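Local coordinates for XAC2610 protein (Xanthomonas axonopodis pv. citri, PDB 4QTQ), which binds calcium and probably acts as an immunity protein that inhibits a peptidoglycan hydrolase linked to the bacterium's type IV secretion system, at residues Asp102-Val107 against Tyr125-Ala130. Residues are numbered along the deposited sequence; the frame is centred on the assembly and turned at random.
With CA (calcium ion), chain B.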
loop_
_atom_site.group_PDB
_atom_site.type_symbol
_atom_site.label_atom_id
_atom_site.label_comp_id
_atom_site.label_asym_id
_atom_site.label_seq_id
_atom_site.Cartn_x
_atom_site.Cartn_y
_atom_site.Cartn_z
ATOM N N ASP A 102 7.826 13.937 3.048
ATOM C CA ASP A 102 7.992 15.000 4.036
ATOM C C ASP A 102 8.894 14.615 5.211
ATOM O O ASP A 102 9.027 15.380 6.153
ATOM C CB ASP A 102 6.625 15.474 4.550
ATOM C CG ASP A 102 5.922 14.445 5.441
ATOM O OD1 ASP A 102 6.359 13.281 5.520
ATOM O OD2 ASP A 102 4.917 14.820 6.070
ATOM N N GLY A 103 9.504 13.436 5.168
ATOM C CA GLY A 103 10.441 13.026 6.216
ATOM C C GLY A 103 9.829 12.279 7.395
ATOM O O GLY A 103 10.555 11.867 8.303
ATOM N N HIS A 104 8.507 12.108 7.395
ATOM C CA HIS A 104 7.850 11.307 8.421
ATOM C C HIS A 104 7.165 10.080 7.836
ATOM O O HIS A 104 6.423 10.190 6.858
ATOM C CB HIS A 104 6.821 12.120 9.189
ATOM C CG HIS A 104 6.478 11.510 10.505
ATOM N ND1 HIS A 104 5.572 10.478 10.630
ATOM C CD2 HIS A 104 6.972 11.735 11.744
ATOM C CE1 HIS A 104 5.493 10.122 11.898
ATOM N NE2 HIS A 104 6.337 10.866 12.594
ATOM N N GLU A 105 7.392 8.917 8.447
ATOM C CA GLU A 105 6.824 7.691 7.930
ATOM C C GLU A 105 5.305 7.736 8.003
ATOM O O GLU A 105 4.709 8.299 8.933
ATOM C CB GLU A 105 7.306 6.448 8.667
ATOM C CG GLU A 105 8.679 5.968 8.258
ATOM C CD GLU A 105 9.747 6.559 9.132
ATOM O OE1 GLU A 105 9.501 7.639 9.723
ATOM O OE2 GLU A 105 10.828 5.944 9.229
ATOM N N ASP A 106 4.713 7.151 6.974
ATOM C CA ASP A 106 3.300 6.915 6.880
ATOM C C ASP A 106 3.085 5.411 7.045
ATOM O O ASP A 106 4.042 4.654 7.206
ATOM C CB ASP A 106 2.821 7.410 5.522
ATOM C CG ASP A 106 3.292 8.827 5.235
ATOM O OD1 ASP A 106 2.971 9.739 6.038
ATOM O OD2 ASP A 106 4.001 9.038 4.225
ATOM N N VAL A 107 1.830 4.969 7.001
ATOM C CA VAL A 107 1.519 3.584 7.303
ATOM C C VAL A 107 0.586 2.992 6.245
ATOM O O VAL A 107 -0.378 3.642 5.802
ATOM C CB VAL A 107 0.909 3.429 8.720
ATOM C CG1 VAL A 107 0.586 1.965 9.022
ATOM C CG2 VAL A 107 1.854 3.992 9.758
ATOM N N TYR A 125 -2.467 5.376 5.258
ATOM C CA TYR A 125 -2.588 6.460 6.238
ATOM C C TYR A 125 -1.345 7.363 6.209
ATOM O O TYR A 125 -0.221 6.904 6.486
ATOM C CB TYR A 125 -2.757 5.906 7.661
ATOM C CG TYR A 125 -3.835 4.844 7.820
ATOM C CD1 TYR A 125 -3.620 3.545 7.379
ATOM C CD2 TYR A 125 -5.055 5.136 8.415
ATOM C CE1 TYR A 125 -4.590 2.567 7.508
ATOM C CE2 TYR A 125 -6.045 4.164 8.554
ATOM C CZ TYR A 125 -5.801 2.879 8.089
ATOM O OH TYR A 125 -6.727 1.888 8.221
ATOM N N LEU A 126 -1.547 8.640 5.879
ATOM C CA LEU A 126 -0.459 9.617 5.898
ATOM C C LEU A 126 -0.368 10.293 7.265
ATOM O O LEU A 126 -1.380 10.665 7.864
ATOM C CB LEU A 126 -0.658 10.671 4.803
ATOM C CG LEU A 126 -0.655 10.190 3.353
ATOM C CD1 LEU A 126 -0.768 11.388 2.432
ATOM C CD2 LEU A 126 0.606 9.398 3.027
ATOM N N PHE A 127 0.851 10.458 7.760
ATOM C CA PHE A 127 1.039 11.212 8.970
ATOM C C PHE A 127 0.733 12.680 8.685
ATOM O O PHE A 127 1.302 13.275 7.775
ATOM C CB PHE A 127 2.465 11.077 9.504
ATOM C CG PHE A 127 2.634 11.657 10.866
ATOM C CD1 PHE A 127 2.101 11.012 11.972
ATOM C CD2 PHE A 127 3.298 12.863 11.047
ATOM C CE1 PHE A 127 2.237 11.554 13.235
ATOM C CE2 PHE A 127 3.443 13.408 12.310
ATOM C CZ PHE A 127 2.921 12.748 13.407
ATOM N N ASP A 128 -0.200 13.239 9.444
ATOM C CA ASP A 128 -0.591 14.625 9.275
ATOM C C ASP A 128 0.124 15.407 10.361
ATOM O O ASP A 128 -0.243 15.328 11.532
ATOM C CB ASP A 128 -2.107 14.762 9.387
ATOM C CG ASP A 128 -2.618 16.079 8.841
ATOM O OD1 ASP A 128 -2.217 17.142 9.362
ATOM O OD2 ASP A 128 -3.428 16.043 7.890
ATOM N N ALA A 129 1.160 16.139 9.954
ATOM C CA ALA A 129 2.050 16.859 10.872
ATOM C C ALA A 129 1.323 17.858 11.783
ATOM O O ALA A 129 1.734 18.077 12.929
ATOM C CB ALA A 129 3.140 17.573 10.080
ATOM N N ALA A 130 0.249 18.451 11.264
ATOM C CA ALA A 130 -0.562 19.403 12.024
ATOM C C ALA A 130 -1.290 18.697 13.155
ATOM O O ALA A 130 -1.173 19.080 14.320
ATOM C CB ALA A 130 -1.564 20.096 11.106
HETATM CA CA CA B . 4.955 11.210 5.324
HETATM O O HOH W 1 3.526 12.624 6.461
#
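Tyr125 and Val107 form an antiparallel hydrogen-bonded pair: Tyr125 N donates to Val107 O (2.8 Å) and Val107 N to Tyr125 O (2.9 Å). Both side chains share one face of the sheet and pack on Leu65 and Leu134. Leu126 turns the other way, yet its CD2 methyl lies 3.5 Å from Asp106 CG. At Phe127 a side chain takes over as acceptor: Phe127 N donates to Asp106 OD1 (2.8 Å, 162°) on the anti side of a carboxylate that grips calcium through both oxygens. With CG anti to the backbone N (chi1 -171°), the Phe127 side chain is directed to the His104 imidazole, on which its ring stacks face to face, centroids 3.7 Å apart and planes at 20°. His104 CE1 sits over the centre of the phenyl ring, and ND1 donates to Glu105 O, which helps to set the imidazole's rotation. Phe127 O accepts from a calcium-bound water that also donates to Asp102 OD2 (2.6 Å). Asp98, Asn100, Asp102 OD1 and His104 O complete the metal shell of an EF-hand-like DxNxDG calcium loop, with the bidentate acid at the ninth position rather than the twelfth, that leads into the first strand of a beta hairpin.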